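Local coordinates for hypothetical protein PH1933 (Pyrococcus horikoshii, PDB 1WWZ) that binds acetyl coenzyme A and, as a member of the GNAT family, is probably an acyltransferase whose acceptor is not established, at residues A[121-126]-A[139-144]; A[74-79]-A[83-88]; A[18-23]-A[44-49]. All coordinates share one frame; numbering follows the deposited sequence.

Interaction 1: A[121-126]-A[139-144]; sequences IELWVG and FGFKKV. With ACO (acetyl coenzyme *a), chain C.
Phe141 packs against Ile121 and Leu123 in a small, buried apolar side-chain contact between strand 120-126 and the turn leading from helix 130-138 into strand 142-147. Leu123 comes over one face of the ring: its CD2 lies 3.9 Å from the Phe141 ring centroid, 26° off the normal and displaced toward the rim, a CH-pi contact. Ile121 works at the edge, where its CG2 sits in the ring plane, 3.7 Å from Phe141 CZ; Ile121 O also comes within 3.5 Å of Phe141 CE1. Leu123 CG stands between backbone N and carbonyl carbon (chi1 65°), a crowded setting which, with chi2 at 82°, turns CD2 to the ring. With an alanine at Phe141, a gap is likely to open beside Leu123 CD2 and Ile121 CG2, and the leucine end would be freer to turn. The strand meets the bound acetyl-CoA: Leu123 CB is 4.0 Å from the acetyl CH3, and Val125 CB lies 3.9 Å from the thioester S1P. Gly140 is the C-prime residue of the Schellman motif closing helix 130-138, whose Tyr136 ring meets Phe141. Ile88 of strand 83-93 touches all three side chains, and Leu111 of helix 102-115 packs on Ile121.

Interaction 2: A[74-79]-A[83-88]; sequences KDWFSK and RIVGAI
Trp76 and Ala87 meet at the apolar centre, with CB of Trp76 3.6 Å from CB of Ala87. The same face of this antiparallel hairpin carries Val85, whose CG2 touches Ser78 CB at 3.8 Å and lies near the plane of the Trp76 ring, at its edge. On the other face Phe77 and Ile84 form a non-hydrogen-bonded pair, and their side chains cross at about a right angle: Ile84 CD1 reaches the edge of the phenyl ring in its plane, 3.5 Å from CD1 of Phe77. With its CG anti to the backbone N (chi1 -167°), the Phe77 ring extends along the partner strand, bringing Arg83 O over one face.

Outward from these side chains, the backbone ladder takes over. Val85 N bonds Trp76 O at 2.6 Å, and Trp76 N bonds Val85 O in return, at 3.0 Å and less straight (147°). Ser78 N bonds Arg83 O at 3.1 Å, whereas the return bond from Arg83 N to Ser78 O is weak. The corner at Lys74 and Asp75 interrupts the pairing, which resumes between Ala87 and Asp73. Ser78 OG, buried, bonds Glu122 and the backbone N of Glu81; at the polar edge Arg83 makes a salt bridge with Asp119 and Lys74 one with Asp55. The chemistry is therefore divided: backbone bonds set the hairpin register, apolar groups pack on both its faces, and the charged ends of Lys74 and Arg83 are paired with residues beyond the two strands.

Interaction 3: A[18-23]-A[44-49]; sequences NELIDV and NYIKWC
Ile46 meets Leu20 and Ile21 in an apolar contact between helix 14-27 and helix 38-53. Van der Waals packing carries the contact, and the two branches of Ile46 divide the work. Its CD1 is 4.0 Å from Leu20 CB and equally 4.0 Å from Ile21 CG1, so the methyl rests between these neighbouring side chains. Its CG2 branch meets CD1 of Leu20, again at 4.0 Å. The extended Ile46 chain (chi2 175°) carries CD1 across to the helix backbone, where Leu20 O lies 3.9 Å from it.

Hydrogen bonding stays within each helix: Asp22 N binds Asn18 O at 3.0 Å, and Cys49 N binds Tyr45 O at 2.9 Å. No hydrogen bond joins the two segments.

Charged and polar groups act around the packing. Asp22 makes a salt bridge with Arg39 of helix 38-53, a second tie between the same helices, and Glu19 OE1 accepts from the backbone N of Ile66. Phe57 of strand 57-62 touches both Leu20 and Ile46, placing their contact against the sheet.

Since only methyl and methylene groups of the side chains meet, the attachment depends on shape and burial, with hydrogen bonds kept within the helices and to residues around them.

Interactions 1 and 3 are small, buried and apolar, and lie on opposite sides of the chain's centre; interaction 2 is larger and partly exposed, and alone of the three has hydrogen bonds between its segments. Interactions 1 and 2 share a sheet, strands 120-126 and 83-93 being neighbours in it, and Glu122 reaches across to interaction 2, its N probably bonding Gly86 O (2.8 Å). Interaction 3 belongs to the helices packed on the sheet and reaches interaction 2 where Trp48 CH2 meets Trp76 CH2 at 3.8 Å. Interaction 1 and the Ile88 end of interaction 2 both border the acetyl group of acetyl-CoA, while interaction 3 lies away from it.

Interaction 1: A[121-126]-A[139-144]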
loop_
_atom_site.group_PDB
_atom_site.type_symbol
_atom_site.label_atom_id
_atom_site.label_comp_id
_atom_site.label_asym_id
_atom_site.label_seq_id
_atom_site.Cartn_x
_atom_site.Cartn_y
_atom_site.Cartn_z
ATOM N N ILE A 121 -2.872 -5.406 15.148
ATOM C CA ILE A 121 -2.268 -6.473 14.357
ATOM C C ILE A 121 -1.059 -6.992 15.124
ATOM O O ILE A 121 -0.181 -6.226 15.518
ATOM C CB ILE A 121 -1.820 -5.981 12.968
ATOM C CG1 ILE A 121 -3.031 -5.442 12.199
ATOM C CG2 ILE A 121 -1.184 -7.138 12.185
ATOM C CD1 ILE A 121 -2.684 -4.805 10.872
ATOM N N GLU A 122 -1.027 -8.303 15.334
ATOM C CA GLU A 122 0.045 -8.945 16.085
ATOM C C GLU A 122 0.854 -9.911 15.220
ATOM O O GLU A 122 0.331 -10.495 14.269
ATOM C CB GLU A 122 -0.575 -9.688 17.275
ATOM C CG GLU A 122 0.383 -10.477 18.148
ATOM C CD GLU A 122 -0.353 -11.210 19.255
ATOM O OE1 GLU A 122 -0.589 -10.615 20.330
ATOM O OE2 GLU A 122 -0.721 -12.385 19.043
ATOM N N LEU A 123 2.133 -10.068 15.548
ATOM C CA LEU A 123 2.997 -10.984 14.810
ATOM C C LEU A 123 4.204 -11.380 15.644
ATOM O O LEU A 123 4.552 -10.707 16.616
ATOM C CB LEU A 123 3.471 -10.343 13.494
ATOM C CG LEU A 123 4.374 -9.106 13.612
ATOM C CD1 LEU A 123 5.820 -9.543 13.862
ATOM C CD2 LEU A 123 4.304 -8.285 12.328
ATOM N N TRP A 124 4.822 -12.492 15.264
ATOM C CA TRP A 124 6.018 -12.982 15.929
ATOM C C TRP A 124 7.094 -13.104 14.861
ATOM O O TRP A 124 6.845 -13.618 13.767
ATOM C CB TRP A 124 5.777 -14.347 16.578
ATOM C CG TRP A 124 4.890 -14.301 17.782
ATOM C CD1 TRP A 124 3.526 -14.395 17.806
ATOM C CD2 TRP A 124 5.308 -14.166 19.146
ATOM N NE1 TRP A 124 3.071 -14.337 19.103
ATOM C CE2 TRP A 124 4.144 -14.197 19.944
ATOM C CE3 TRP A 124 6.556 -14.028 19.771
ATOM C CZ2 TRP A 124 4.189 -14.089 21.341
ATOM C CZ3 TRP A 124 6.602 -13.921 21.159
ATOM C CH2 TRP A 124 5.423 -13.955 21.928
ATOM N N VAL A 125 8.288 -12.622 15.178
ATOM C CA VAL A 125 9.395 -12.664 14.238
ATOM C C VAL A 125 10.661 -13.124 14.952
ATOM O O VAL A 125 10.829 -12.882 16.148
ATOM C CB VAL A 125 9.608 -11.265 13.595
ATOM C CG1 VAL A 125 9.779 -10.213 14.679
ATOM C CG2 VAL A 125 10.810 -11.287 12.670
ATOM N N GLY A 126 11.536 -13.805 14.216
ATOM C CA GLY A 126 12.780 -14.289 14.795
ATOM C C GLY A 126 13.637 -13.164 15.340
ATOM O O GLY A 126 13.750 -12.109 14.718
ATOM N N PHE A 139 6.521 0.550 9.480
ATOM C CA PHE A 139 5.086 0.585 9.275
ATOM C C PHE A 139 4.300 0.731 10.567
ATOM O O PHE A 139 3.090 0.517 10.594
ATOM C CB PHE A 139 4.644 -0.657 8.504
ATOM C CG PHE A 139 4.831 -0.527 7.024
ATOM C CD1 PHE A 139 3.806 -0.027 6.225
ATOM C CD2 PHE A 139 6.054 -0.829 6.435
ATOM C CE1 PHE A 139 3.996 0.172 4.859
ATOM C CE2 PHE A 139 6.256 -0.633 5.070
ATOM C CZ PHE A 139 5.224 -0.131 4.280
ATOM N N GLY A 140 4.991 1.093 11.641
ATOM C CA GLY A 140 4.309 1.301 12.904
ATOM C C GLY A 140 4.295 0.178 13.917
ATOM O O GLY A 140 3.739 0.353 15.000
ATOM N N PHE A 141 4.875 -0.972 13.585
ATOM C CA PHE A 141 4.902 -2.086 14.527
ATOM C C PHE A 141 5.935 -1.806 15.610
ATOM O O PHE A 141 6.978 -1.208 15.344
ATOM C CB PHE A 141 5.254 -3.394 13.809
ATOM C CG PHE A 141 4.100 -4.013 13.067
ATOM C CD1 PHE A 141 3.278 -4.946 13.691
ATOM C CD2 PHE A 141 3.830 -3.655 11.749
ATOM C CE1 PHE A 141 2.203 -5.517 13.015
ATOM C CE2 PHE A 141 2.754 -4.222 11.060
ATOM C CZ PHE A 141 1.940 -5.155 11.697
ATOM N N LYS A 142 5.634 -2.235 16.831
ATOM C CA LYS A 142 6.537 -2.045 17.958
ATOM C C LYS A 142 6.766 -3.375 18.671
ATOM O O LYS A 142 5.857 -4.199 18.771
ATOM C CB LYS A 142 5.943 -1.032 18.947
ATOM C CG LYS A 142 5.708 0.354 18.366
ATOM C CD LYS A 142 5.073 1.277 19.397
ATOM C CE LYS A 142 4.857 2.672 18.832
ATOM N NZ LYS A 142 6.141 3.281 18.381
ATOM N N LYS A 143 7.987 -3.587 19.149
ATOM C CA LYS A 143 8.315 -4.810 19.868
ATOM C C LYS A 143 7.648 -4.702 21.231
ATOM O O LYS A 143 7.732 -3.659 21.878
ATOM C CB LYS A 143 9.831 -4.938 20.024
ATOM C CG LYS A 143 10.572 -4.957 18.698
ATOM C CD LYS A 143 12.074 -5.066 18.893
ATOM C CE LYS A 143 12.805 -4.961 17.564
ATOM N NZ LYS A 143 14.286 -5.035 17.732
ATOM N N VAL A 144 6.986 -5.765 21.672
ATOM C CA VAL A 144 6.300 -5.715 22.955
ATOM C C VAL A 144 6.515 -6.921 23.858
ATOM O O VAL A 144 5.981 -6.973 24.964
ATOM C CB VAL A 144 4.784 -5.525 22.754
ATOM C CG1 VAL A 144 4.519 -4.179 22.105
ATOM C CG2 VAL A 144 4.229 -6.650 21.888
HETATM N N1A ACO C . 17.924 -5.132 6.085
HETATM C C2A ACO C . 17.462 -3.908 6.344
HETATM N N3A ACO C . 16.227 -3.423 6.018
HETATM C C4A ACO C . 15.430 -4.363 5.346
HETATM C C5A ACO C . 15.838 -5.645 5.033
HETATM C C6A ACO C . 17.180 -6.038 5.434
HETATM N N6A ACO C . 17.674 -7.250 5.163
HETATM N N7A ACO C . 14.827 -6.320 4.358
HETATM C C8A ACO C . 13.854 -5.453 4.290
HETATM N N9A ACO C . 14.142 -4.225 4.878
HETATM C C1B ACO C . 13.316 -3.034 4.988
HETATM C C2B ACO C . 13.816 -1.831 4.170
HETATM O O2B ACO C . 13.346 -0.644 4.840
HETATM C C3B ACO C . 13.225 -2.118 2.763
HETATM O O3B ACO C . 13.084 -0.840 2.113
HETATM P P3B ACO C . 14.164 -0.129 1.157
HETATM O O7A ACO C . 15.346 0.086 2.053
HETATM O O8A ACO C . 13.543 1.121 0.747
HETATM O O9A ACO C . 14.422 -1.062 0.038
HETATM C C4B ACO C . 11.878 -2.705 3.091
HETATM O O4B ACO C . 12.029 -3.201 4.451
HETATM C C5B ACO C . 11.489 -3.932 2.295
HETATM O O5B ACO C . 11.719 -3.817 0.901
HETATM P P1A ACO C . 11.155 -4.953 -0.057
HETATM O O1A ACO C . 11.995 -4.974 -1.253
HETATM O O2A ACO C . 9.671 -4.710 -0.251
HETATM O O3A ACO C . 11.565 -6.284 0.810
HETATM P P2A ACO C . 11.289 -7.763 0.450
HETATM O O4A ACO C . 12.625 -8.389 0.470
HETATM O O5A ACO C . 10.526 -7.778 -0.827
HETATM O O6A ACO C . 10.390 -8.336 1.583
HETATM C CBP ACO C . 10.701 -9.854 3.544
HETATM C CCP ACO C . 10.794 -8.440 3.020
HETATM C CDP ACO C . 11.041 -9.785 5.071
HETATM C CEP ACO C . 9.280 -10.413 3.307
HETATM C CAP ACO C . 11.748 -10.730 2.755
HETATM O OAP ACO C . 13.059 -10.230 3.007
HETATM C C9P ACO C . 11.771 -12.238 3.116
HETATM O O9P ACO C . 11.099 -13.054 2.500
HETATM N N8P ACO C . 12.574 -12.603 4.167
HETATM C C7P ACO C . 12.717 -13.994 4.663
HETATM C C6P ACO C . 11.482 -14.522 5.420
HETATM C C5P ACO C . 11.151 -13.696 6.638
HETATM O O5P ACO C . 12.046 -13.358 7.454
HETATM N N4P ACO C . 9.893 -13.338 6.846
HETATM C C3P ACO C . 9.193 -12.574 7.885
HETATM C C2P ACO C . 8.973 -13.573 9.024
HETATM S S1P ACO C . 8.031 -12.673 10.371
HETATM C C ACO C . 6.606 -13.142 10.064
HETATM O O ACO C . 6.186 -13.954 9.115
HETATM C CH3 ACO C . 5.190 -12.772 10.823
#

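Interaction 2: A[74-79]-A[83-88]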
loop_
_atom_site.group_PDB
_atom_site.type_symbol
_atom_site.label_atom_id
_atom_site.label_comp_id
_atom_site.label_asym_id
_atom_site.label_seq_id
_atom_site.Cartn_x
_atom_site.Cartn_y
_atom_site.Cartn_z
ATOM N N LYS A 74 -7.739 -12.235 10.045
ATOM C CA LYS A 74 -8.601 -11.228 10.662
ATOM C C LYS A 74 -9.280 -11.774 11.915
ATOM O O LYS A 74 -9.967 -11.041 12.624
ATOM C CB LYS A 74 -9.675 -10.771 9.667
ATOM C CG LYS A 74 -10.673 -11.861 9.293
ATOM C CD LYS A 74 -11.752 -11.340 8.355
ATOM C CE LYS A 74 -12.873 -12.359 8.169
ATOM N NZ LYS A 74 -12.398 -13.644 7.572
ATOM N N ASP A 75 -9.077 -13.058 12.190
ATOM C CA ASP A 75 -9.713 -13.694 13.337
ATOM C C ASP A 75 -8.738 -14.448 14.240
ATOM O O ASP A 75 -8.871 -15.654 14.448
ATOM C CB ASP A 75 -10.811 -14.632 12.824
ATOM C CG ASP A 75 -11.575 -15.311 13.941
ATOM O OD1 ASP A 75 -11.907 -14.633 14.934
ATOM O OD2 ASP A 75 -11.855 -16.523 13.811
ATOM N N TRP A 76 -7.769 -13.727 14.796
ATOM C CA TRP A 76 -6.777 -14.346 15.663
ATOM C C TRP A 76 -6.922 -13.943 17.126
ATOM O O TRP A 76 -6.938 -12.760 17.462
ATOM C CB TRP A 76 -5.369 -13.987 15.185
ATOM C CG TRP A 76 -4.310 -14.760 15.886
ATOM C CD1 TRP A 76 -3.420 -14.291 16.810
ATOM C CD2 TRP A 76 -4.040 -16.159 15.738
ATOM N NE1 TRP A 76 -2.612 -15.314 17.248
ATOM C CE2 TRP A 76 -2.973 -16.472 16.606
ATOM C CE3 TRP A 76 -4.601 -17.179 14.957
ATOM C CZ2 TRP A 76 -2.447 -17.766 16.715
ATOM C CZ3 TRP A 76 -4.079 -18.469 15.066
ATOM C CH2 TRP A 76 -3.015 -18.745 15.941
ATOM N N PHE A 77 -7.020 -14.926 18.010
ATOM C CA PHE A 77 -7.143 -14.583 19.410
ATOM C C PHE A 77 -5.767 -14.498 20.050
ATOM O O PHE A 77 -4.950 -15.409 19.925
ATOM C CB PHE A 77 -7.991 -15.596 20.166
ATOM C CG PHE A 77 -8.391 -15.119 21.526
ATOM C CD1 PHE A 77 -9.539 -14.353 21.696
ATOM C CD2 PHE A 77 -7.575 -15.359 22.623
ATOM C CE1 PHE A 77 -9.865 -13.828 22.943
ATOM C CE2 PHE A 77 -7.894 -14.835 23.876
ATOM C CZ PHE A 77 -9.039 -14.070 24.032
ATOM N N SER A 78 -5.513 -13.388 20.732
ATOM C CA SER A 78 -4.234 -13.186 21.402
ATOM C C SER A 78 -4.416 -13.181 22.911
ATOM O O SER A 78 -5.165 -12.369 23.450
ATOM C CB SER A 78 -3.610 -11.861 20.969
ATOM O OG SER A 78 -2.515 -11.539 21.814
ATOM N N LYS A 79 -3.720 -14.090 23.585
ATOM C CA LYS A 79 -3.795 -14.185 25.038
ATOM C C LYS A 79 -3.153 -12.953 25.659
ATOM O O LYS A 79 -3.469 -12.578 26.785
ATOM C CB LYS A 79 -3.074 -15.446 25.520
ATOM C CG LYS A 79 -3.607 -16.735 24.901
ATOM C CD LYS A 79 -2.835 -17.957 25.391
ATOM C CE LYS A 79 -3.044 -18.190 26.878
ATOM N NZ LYS A 79 -4.473 -18.474 27.167
ATOM N N ARG A 83 -7.993 -10.672 23.529
ATOM C CA ARG A 83 -9.128 -10.537 22.623
ATOM C C ARG A 83 -8.743 -10.856 21.182
ATOM O O ARG A 83 -7.578 -11.116 20.885
ATOM C CB ARG A 83 -9.684 -9.113 22.702
ATOM C CG ARG A 83 -8.673 -8.047 22.321
ATOM C CD ARG A 83 -9.103 -6.672 22.803
ATOM N NE ARG A 83 -8.100 -5.659 22.478
ATOM C CZ ARG A 83 -8.020 -5.045 21.303
ATOM N NH1 ARG A 83 -8.887 -5.340 20.349
ATOM N NH2 ARG A 83 -7.077 -4.139 21.077
ATOM N N ILE A 84 -9.728 -10.844 20.293
ATOM C CA ILE A 84 -9.489 -11.118 18.882
ATOM C C ILE A 84 -8.718 -9.961 18.259
ATOM O O ILE A 84 -9.065 -8.797 18.457
ATOM C CB ILE A 84 -10.820 -11.287 18.102
ATOM C CG1 ILE A 84 -11.561 -12.532 18.596
ATOM C CG2 ILE A 84 -10.545 -11.365 16.601
ATOM C CD1 ILE A 84 -10.784 -13.812 18.428
ATOM N N VAL A 85 -7.667 -10.286 17.513
ATOM C CA VAL A 85 -6.860 -9.270 16.845
ATOM C C VAL A 85 -6.497 -9.774 15.458
ATOM O O VAL A 85 -6.832 -10.902 15.088
ATOM C CB VAL A 85 -5.537 -8.975 17.614
ATOM C CG1 VAL A 85 -5.838 -8.482 19.016
ATOM C CG2 VAL A 85 -4.662 -10.225 17.653
ATOM N N GLY A 86 -5.828 -8.927 14.683
ATOM C CA GLY A 86 -5.402 -9.337 13.362
ATOM C C GLY A 86 -4.020 -9.925 13.549
ATOM O O GLY A 86 -3.327 -9.584 14.508
ATOM N N ALA A 87 -3.618 -10.823 12.661
ATOM C CA ALA A 87 -2.301 -11.427 12.778
ATOM C C ALA A 87 -1.703 -11.693 11.415
ATOM O O ALA A 87 -2.424 -11.839 10.436
ATOM C CB ALA A 87 -2.392 -12.742 13.563
ATOM N N ILE A 88 -0.374 -11.725 11.362
ATOM C CA ILE A 88 0.353 -12.050 10.145
ATOM C C ILE A 88 1.015 -13.373 10.511
ATOM O O ILE A 88 1.880 -13.404 11.381
ATOM C CB ILE A 88 1.449 -11.005 9.813
ATOM C CG1 ILE A 88 0.817 -9.622 9.612
ATOM C CG2 ILE A 88 2.200 -11.433 8.550
ATOM C CD1 ILE A 88 1.811 -8.504 9.277
#

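Interaction 3: A[18-23]-A[44-49]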
loop_
_atom_site.group_PDB
_atom_site.type_symbol
_atom_site.label_atom_id
_atom_site.label_comp_id
_atom_site.label_asym_id
_atom_site.label_seq_id
_atom_site.Cartn_x
_atom_site.Cartn_y
_atom_site.Cartn_z
ATOM N N ASN A 18 2.823 -26.091 -4.242
ATOM C CA ASN A 18 4.194 -26.353 -4.658
ATOM C C ASN A 18 4.945 -25.041 -4.876
ATOM O O ASN A 18 6.091 -24.894 -4.450
ATOM C CB ASN A 18 4.201 -27.175 -5.948
ATOM C CG ASN A 18 5.500 -27.925 -6.152
ATOM O OD1 ASN A 18 5.807 -28.866 -5.419
ATOM N ND2 ASN A 18 6.276 -27.508 -7.146
ATOM N N GLU A 19 4.296 -24.090 -5.543
ATOM C CA GLU A 19 4.907 -22.790 -5.805
ATOM C C GLU A 19 5.170 -22.038 -4.507
ATOM O O GLU A 19 6.221 -21.419 -4.339
ATOM C CB GLU A 19 3.998 -21.929 -6.685
ATOM C CG GLU A 19 3.835 -22.409 -8.111
ATOM C CD GLU A 19 2.982 -21.458 -8.929
ATOM O OE1 GLU A 19 3.347 -20.267 -9.022
ATOM O OE2 GLU A 19 1.948 -21.900 -9.475
ATOM N N LEU A 20 4.203 -22.081 -3.595
ATOM C CA LEU A 20 4.355 -21.393 -2.321
ATOM C C LEU A 20 5.517 -21.995 -1.545
ATOM O O LEU A 20 6.286 -21.279 -0.904
ATOM C CB LEU A 20 3.063 -21.487 -1.503
ATOM C CG LEU A 20 1.886 -20.674 -2.055
ATOM C CD1 LEU A 20 0.626 -21.018 -1.291
ATOM C CD2 LEU A 20 2.186 -19.182 -1.952
ATOM N N ILE A 21 5.646 -23.314 -1.608
ATOM C CA ILE A 21 6.732 -23.980 -0.910
ATOM C C ILE A 21 8.077 -23.522 -1.472
ATOM O O ILE A 21 8.993 -23.208 -0.713
ATOM C CB ILE A 21 6.601 -25.516 -1.016
ATOM C CG1 ILE A 21 5.350 -25.971 -0.256
ATOM C CG2 ILE A 21 7.842 -26.187 -0.447
ATOM C CD1 ILE A 21 5.083 -27.464 -0.325
ATOM N N ASP A 22 8.191 -23.466 -2.798
ATOM C CA ASP A 22 9.435 -23.024 -3.434
ATOM C C ASP A 22 9.797 -21.608 -2.974
ATOM O O ASP A 22 10.944 -21.331 -2.619
ATOM C CB ASP A 22 9.309 -23.036 -4.965
ATOM C CG ASP A 22 9.068 -24.425 -5.530
ATOM O OD1 ASP A 22 9.341 -25.422 -4.829
ATOM O OD2 ASP A 22 8.616 -24.519 -6.693
ATOM N N VAL A 23 8.811 -20.716 -2.986
ATOM C CA VAL A 23 9.022 -19.336 -2.562
ATOM C C VAL A 23 9.462 -19.305 -1.102
ATOM O O VAL A 23 10.392 -18.589 -0.730
ATOM C CB VAL A 23 7.722 -18.502 -2.708
ATOM C CG1 VAL A 23 7.873 -17.159 -2.000
ATOM C CG2 VAL A 23 7.407 -18.291 -4.180
ATOM N N ASN A 44 3.608 -28.310 5.570
ATOM C CA ASN A 44 2.681 -28.400 6.686
ATOM C C ASN A 44 2.281 -27.045 7.252
ATOM O O ASN A 44 1.113 -26.831 7.577
ATOM C CB ASN A 44 3.265 -29.274 7.798
ATOM C CG ASN A 44 3.547 -30.685 7.332
ATOM O OD1 ASN A 44 2.818 -31.229 6.503
ATOM N ND2 ASN A 44 4.599 -31.291 7.871
ATOM N N TYR A 45 3.233 -26.126 7.378
ATOM C CA TYR A 45 2.889 -24.820 7.919
ATOM C C TYR A 45 1.984 -24.052 6.961
ATOM O O TYR A 45 0.999 -23.441 7.380
ATOM C CB TYR A 45 4.142 -23.993 8.226
ATOM C CG TYR A 45 3.807 -22.721 8.975
ATOM C CD1 TYR A 45 3.071 -22.771 10.155
ATOM C CD2 TYR A 45 4.196 -21.472 8.492
ATOM C CE1 TYR A 45 2.726 -21.615 10.841
ATOM C CE2 TYR A 45 3.852 -20.301 9.172
ATOM C CZ TYR A 45 3.118 -20.385 10.346
ATOM O OH TYR A 45 2.769 -19.244 11.033
ATOM N N ILE A 46 2.309 -24.090 5.673
ATOM C CA ILE A 46 1.501 -23.393 4.677
ATOM C C ILE A 46 0.072 -23.939 4.634
ATOM O O ILE A 46 -0.885 -23.174 4.514
ATOM C CB ILE A 46 2.163 -23.475 3.279
ATOM C CG1 ILE A 46 3.488 -22.707 3.305
ATOM C CG2 ILE A 46 1.241 -22.887 2.216
ATOM C CD1 ILE A 46 4.300 -22.799 2.026
ATOM N N LYS A 47 -0.081 -25.255 4.745
ATOM C CA LYS A 47 -1.418 -25.851 4.745
ATOM C C LYS A 47 -2.189 -25.375 5.975
ATOM O O LYS A 47 -3.377 -25.053 5.896
ATOM C CB LYS A 47 -1.325 -27.377 4.750
ATOM C CG LYS A 47 -0.763 -27.962 3.467
ATOM C CD LYS A 47 -0.604 -29.474 3.568
ATOM C CE LYS A 47 -1.937 -30.165 3.786
ATOM N NZ LYS A 47 -1.769 -31.643 3.911
ATOM N N TRP A 48 -1.504 -25.323 7.112
ATOM C CA TRP A 48 -2.124 -24.867 8.352
ATOM C C TRP A 48 -2.562 -23.407 8.216
ATOM O O TRP A 48 -3.653 -23.037 8.661
ATOM C CB TRP A 48 -1.140 -24.993 9.517
ATOM C CG TRP A 48 -1.736 -24.634 10.849
ATOM C CD1 TRP A 48 -2.448 -25.452 11.683
ATOM C CD2 TRP A 48 -1.698 -23.351 11.481
ATOM N NE1 TRP A 48 -2.855 -24.754 12.800
ATOM C CE2 TRP A 48 -2.405 -23.463 12.702
ATOM C CE3 TRP A 48 -1.131 -22.115 11.137
ATOM C CZ2 TRP A 48 -2.568 -22.383 13.577
ATOM C CZ3 TRP A 48 -1.292 -21.037 12.010
ATOM C CH2 TRP A 48 -2.004 -21.184 13.218
ATOM N N CYS A 49 -1.713 -22.582 7.607
ATOM C CA CYS A 49 -2.039 -21.167 7.417
ATOM C C CYS A 49 -3.268 -21.006 6.527
ATOM O O CYS A 49 -4.122 -20.155 6.773
ATOM C CB CYS A 49 -0.868 -20.418 6.784
ATOM S SG CYS A 49 0.515 -20.088 7.897
#